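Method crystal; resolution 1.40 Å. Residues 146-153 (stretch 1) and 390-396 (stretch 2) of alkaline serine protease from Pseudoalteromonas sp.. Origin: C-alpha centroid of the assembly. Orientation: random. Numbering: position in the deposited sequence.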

ATOM      1  N   HIS A 146     -13.374 -12.434  20.711  1.00 12.19           N
ATOM      2  CA  HIS A 146     -12.505 -11.272  20.866  1.00 11.92           C
ATOM      3  C   HIS A 146     -13.236 -10.000  20.456  1.00 11.32           C
ATOM      4  O   HIS A 146     -13.159  -8.984  21.143  1.00 11.81           O
ATOM      5  CB  HIS A 146     -11.238 -11.435  20.025  1.00 11.49           C
ATOM      6  CG  HIS A 146     -10.142 -12.170  20.727  1.00 12.18           C
ATOM      7  ND1 HIS A 146      -9.532 -13.288  20.198  1.00 13.93           N
ATOM      8  CD2 HIS A 146      -9.537 -11.939  21.916  1.00 11.44           C
ATOM      9  CE1 HIS A 146      -8.599 -13.712  21.032  1.00 10.81           C
ATOM     10  NE2 HIS A 146      -8.581 -12.911  22.082  1.00 16.13           N
ATOM     11  N   TYR A 147     -13.941 -10.063  19.331  1.00 11.45           N
ATOM     12  CA  TYR A 147     -14.693  -8.920  18.829  1.00 11.69           C
ATOM     13  C   TYR A 147     -15.757  -8.489  19.835  1.00 13.13           C
ATOM     14  O   TYR A 147     -15.886  -7.302  20.140  1.00 13.23           O
ATOM     15  CB  TYR A 147     -15.341  -9.276  17.487  1.00 12.29           C
ATOM     16  CG  TYR A 147     -16.220  -8.194  16.902  1.00 10.65           C
ATOM     17  CD1 TYR A 147     -15.727  -6.912  16.666  1.00 12.38           C
ATOM     18  CD2 TYR A 147     -17.543  -8.463  16.557  1.00 12.26           C
ATOM     19  CE1 TYR A 147     -16.534  -5.925  16.101  1.00 13.10           C
ATOM     20  CE2 TYR A 147     -18.357  -7.485  15.992  1.00 13.02           C
ATOM     21  CZ  TYR A 147     -17.847  -6.219  15.767  1.00 13.26           C
ATOM     22  OH  TYR A 147     -18.649  -5.254  15.202  1.00 15.21           O
ATOM     23  N   ASN A 148     -16.512  -9.448  20.356  1.00 13.80           N
ATOM     24  CA  ASN A 148     -17.550  -9.120  21.326  1.00 14.80           C
ATOM     25  C   ASN A 148     -16.939  -8.617  22.627  1.00 14.49           C
ATOM     26  O   ASN A 148     -17.574  -7.859  23.360  1.00 16.10           O
ATOM     27  CB  ASN A 148     -18.448 -10.331  21.591  1.00 17.32           C
ATOM     28  CG  ASN A 148     -19.280 -10.709  20.381  1.00 21.56           C
ATOM     29  OD1 ASN A 148     -19.799  -9.841  19.676  1.00 23.73           O
ATOM     30  ND2 ASN A 148     -19.420 -12.008  20.140  1.00 24.13           N
ATOM     31  N   ASN A 149     -15.708  -9.034  22.910  1.00 14.08           N
ATOM     32  CA  ASN A 149     -15.026  -8.584  24.118  1.00 14.62           C
ATOM     33  C   ASN A 149     -14.502  -7.164  23.944  1.00 14.24           C
ATOM     34  O   ASN A 149     -13.954  -6.581  24.877  1.00 16.49           O
ATOM     35  CB  ASN A 149     -13.864  -9.513  24.484  1.00 15.72           C
ATOM     36  CG  ASN A 149     -14.333 -10.828  25.076  1.00 16.18           C
ATOM     37  OD1 ASN A 149     -15.472 -10.948  25.522  1.00 18.88           O
ATOM     38  ND2 ASN A 149     -13.445 -11.817  25.098  1.00 19.52           N
ATOM     39  N   GLY A 150     -14.654  -6.613  22.741  1.00 12.95           N
ATOM     40  CA  GLY A 150     -14.211  -5.250  22.503  1.00 12.69           C
ATOM     41  C   GLY A 150     -12.970  -5.034  21.655  1.00 12.98           C
ATOM     42  O   GLY A 150     -12.454  -3.917  21.601  1.00 12.57           O
ATOM     43  N   VAL A 151     -12.486  -6.081  20.992  1.00 12.31           N
ATOM     44  CA  VAL A 151     -11.301  -5.954  20.146  1.00 11.83           C
ATOM     45  C   VAL A 151     -11.704  -5.806  18.683  1.00 11.09           C
ATOM     46  O   VAL A 151     -12.424  -6.648  18.146  1.00 11.91           O
ATOM     47  CB  VAL A 151     -10.383  -7.186  20.284  1.00 11.62           C
ATOM     48  CG1 VAL A 151      -9.151  -7.021  19.399  1.00 11.19           C
ATOM     49  CG2 VAL A 151      -9.979  -7.370  21.735  1.00 13.63           C
ATOM     50  N   LEU A 152     -11.247  -4.731  18.044  1.00 10.11           N
ATOM     51  CA  LEU A 152     -11.564  -4.487  16.639  1.00  9.81           C
ATOM     52  C   LEU A 152     -10.600  -5.279  15.759  1.00 10.52           C
ATOM     53  O   LEU A 152      -9.378  -5.128  15.865  1.00  9.94           O
ATOM     54  CB  LEU A 152     -11.464  -2.987  16.322  1.00  9.62           C
ATOM     55  CG  LEU A 152     -11.827  -2.522  14.906  1.00 10.12           C
ATOM     56  CD1 LEU A 152     -13.279  -2.853  14.595  1.00 10.87           C
ATOM     57  CD2 LEU A 152     -11.602  -1.020  14.800  1.00 11.15           C
ATOM     58  N   LEU A 153     -11.161  -6.121  14.895  1.00  9.76           N
ATOM     59  CA  LEU A 153     -10.382  -6.967  13.998  1.00  9.34           C
ATOM     60  C   LEU A 153     -10.514  -6.488  12.555  1.00  8.92           C
ATOM     61  O   LEU A 153     -11.624  -6.307  12.048  1.00  9.87           O
ATOM     62  CB  LEU A 153     -10.864  -8.416  14.114  1.00  9.18           C
ATOM     63  CG  LEU A 153     -10.929  -8.978  15.539  1.00  9.55           C
ATOM     64  CD1 LEU A 153     -11.551 -10.364  15.512  1.00 10.54           C
ATOM     65  CD2 LEU A 153      -9.531  -9.020  16.151  1.00 11.56           C
ATOM     66  N   SER A 390     -17.175   1.196  21.941  1.00 14.70           N
ATOM     67  CA  SER A 390     -16.741  -0.182  21.723  1.00 14.46           C
ATOM     68  C   SER A 390     -16.229  -0.412  20.307  1.00 13.60           C
ATOM     69  O   SER A 390     -16.419   0.420  19.422  1.00 14.04           O
ATOM     70  CB  SER A 390     -17.895  -1.149  21.988  1.00 14.40           C
ATOM     71  OG  SER A 390     -18.872  -1.056  20.966  1.00 16.24           O
ATOM     72  N   ALA A 391     -15.588  -1.559  20.101  1.00 13.22           N
ATOM     73  CA  ALA A 391     -15.054  -1.911  18.793  1.00 12.79           C
ATOM     74  C   ALA A 391     -16.167  -1.940  17.750  1.00 13.31           C
ATOM     75  O   ALA A 391     -16.010  -1.416  16.647  1.00 13.50           O
ATOM     76  CB  ALA A 391     -14.367  -3.271  18.861  1.00 13.43           C
ATOM     77  N   SER A 392     -17.296  -2.547  18.106  1.00 13.41           N
ATOM     78  CA  SER A 392     -18.423  -2.641  17.184  1.00 13.65           C
ATOM     79  C   SER A 392     -18.945  -1.254  16.830  1.00 13.23           C
ATOM     80  O   SER A 392     -19.335  -1.005  15.692  1.00 13.56           O
ATOM     81  CB  SER A 392     -19.548  -3.484  17.796  1.00 15.38           C
ATOM     82  OG  SER A 392     -20.063  -2.884  18.970  1.00 19.33           O
ATOM     83  N   GLN A 393     -18.939  -0.351  17.805  1.00 13.73           N
ATOM     84  CA  GLN A 393     -19.409   1.008  17.571  1.00 13.43           C
ATOM     85  C   GLN A 393     -18.465   1.775  16.644  1.00 12.94           C
ATOM     86  O   GLN A 393     -18.910   2.536  15.782  1.00 13.75           O
ATOM     87  CB  GLN A 393     -19.580   1.736  18.908  1.00 14.74           C
ATOM     88  CG  GLN A 393     -20.839   1.300  19.652  1.00 16.01           C
ATOM     89  CD  GLN A 393     -20.935   1.844  21.065  1.00 17.02           C
ATOM     90  OE1 GLN A 393     -22.013   1.852  21.665  1.00 20.93           O
ATOM     91  NE2 GLN A 393     -19.811   2.289  21.610  1.00 15.89           N
ATOM     92  N   VAL A 394     -17.162   1.568  16.810  1.00 12.43           N
ATOM     93  CA  VAL A 394     -16.184   2.233  15.954  1.00 12.84           C
ATOM     94  C   VAL A 394     -16.316   1.680  14.533  1.00 11.81           C
ATOM     95  O   VAL A 394     -16.270   2.428  13.555  1.00 12.02           O
ATOM     96  CB  VAL A 394     -14.744   2.001  16.468  1.00 11.71           C
ATOM     97  CG1 VAL A 394     -13.733   2.537  15.463  1.00 12.18           C
ATOM     98  CG2 VAL A 394     -14.560   2.697  17.812  1.00 13.80           C
ATOM     99  N   ARG A 395     -16.483   0.362  14.429  1.00 12.14           N
ATOM    100  CA  ARG A 395     -16.636  -0.299  13.137  1.00 11.84           C
ATOM    101  C   ARG A 395     -17.824   0.313  12.394  1.00 12.37           C
ATOM    102  O   ARG A 395     -17.731   0.644  11.213  1.00 11.16           O
ATOM    103  CB  ARG A 395     -16.854  -1.801  13.354  1.00 12.03           C
ATOM    104  CG  ARG A 395     -16.962  -2.630  12.084  1.00 11.93           C
ATOM    105  CD  ARG A 395     -17.041  -4.105  12.434  1.00 12.92           C
ATOM    106  NE  ARG A 395     -17.254  -4.948  11.263  1.00 11.95           N
ATOM    107  CZ  ARG A 395     -17.418  -6.265  11.318  1.00 11.65           C
ATOM    108  NH1 ARG A 395     -17.608  -6.958  10.204  1.00 12.43           N
ATOM    109  NH2 ARG A 395     -17.385  -6.890  12.489  1.00 12.13           N
ATOM    110  N   ALA A 396     -18.938   0.471  13.103  1.00 12.20           N
ATOM    111  CA  ALA A 396     -20.139   1.050  12.512  1.00 13.14           C
ATOM    112  C   ALA A 396     -19.884   2.485  12.060  1.00 13.18           C
ATOM    113  O   ALA A 396     -20.351   2.902  10.998  1.00 14.08           O
ATOM    114  CB  ALA A 396     -21.284   1.014  13.520  1.00 13.63           C
TER
HETATM  115  O   HOH W   1     -17.185  -4.701  20.232  1.00 16.93           O
HETATM  116  O   HOH W   2     -14.310  -2.107  22.763  1.00 17.23           O

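Ala391 sits at the centre of this contact. Its CA-to-CB bond points toward stretch 1, and the methyl group meets the chain where it leaves a helix and enters a strand. CB of Ala391 lies 3.4 Å from O of Gly150, 3.7 Å from C of Val151 and 3.5 Å from N of Leu152. All three are backbone atoms, so the first turn of the stretch 2 helix packs directly on the main chain. The backbones come close as a result: CA of Leu152 and CA of Ala391 are 4.8 Å apart.

Leu152 makes two of the three apolar side-chain contacts. CB of Leu152 is 3.9 Å from CB of Ala391. The CA-to-CB bond points sideways, but the end of the side chain comes nearer to the helix. With chi1 t and chi2 p, its two methyl groups reach different residues. CD2 of Leu152 lies 4.2 Å from CG1 of Val394, and CD1 of Leu152 lies 3.9 Å from CB of Arg395. Ala391, Val394 and Arg395 all point toward stretch 1. Val394 and Arg395 follow Ala391 by three and four positions, so the helical repeat brings all three to one side. The helix is held by regular backbone hydrogen bonds, including N of Arg395 to O of Ala391 at 2.9 Å. The CA-to-CB bond of Val151 points away, and the residue takes part through its backbone.

Tyr147 extends the contact from the helix of stretch 1. CE1 of Tyr147 is 4.4 Å from CB of Ala391, an apolar contact. Arg395 lies over one face of the ring, with NH2 of Arg395 3.4 Å from CZ of Tyr147. The guanidinium presents its edge to the ring, so the two planar groups are not stacked face to face. The Arg395 side chain is fully extended, with chi1, chi2 and chi3 all t, which brings NH2 over the ring face. Its guanidinium nitrogens are hydrogen-bonded elsewhere in the structure. Further out, OH of Tyr147 is 3.3 Å from CB of Ser392.

No clear direct hydrogen bond joins the two stretches. Two waters link their backbones instead. Water 1 donates to O of Tyr147 at 2.9 Å and accepts from N of Ser392 at 3.0 Å. Water 2 donates to O of Gly150 at 2.8 Å and accepts a weak bond from N of Ala391 at 3.0 Å. Both bridges pair a carbonyl near the end of one helix with an amide in the first turn of the other.

Local structure sets up these ends. Gly150 has positive phi and closes its helix in a Schellman motif. N of Val151 bonds to O of His146 at 3.0 Å, and N of Gly150 bonds to O of Tyr147 at 3.0 Å. A CB at these backbone angles would be jammed against the carbonyl O of Asn149, which calls for glycine. Ser390 occupies the N-cap position of the other helix. OG of Ser390 shares a 3.0 Å hydrogen bond with OG of Ser392.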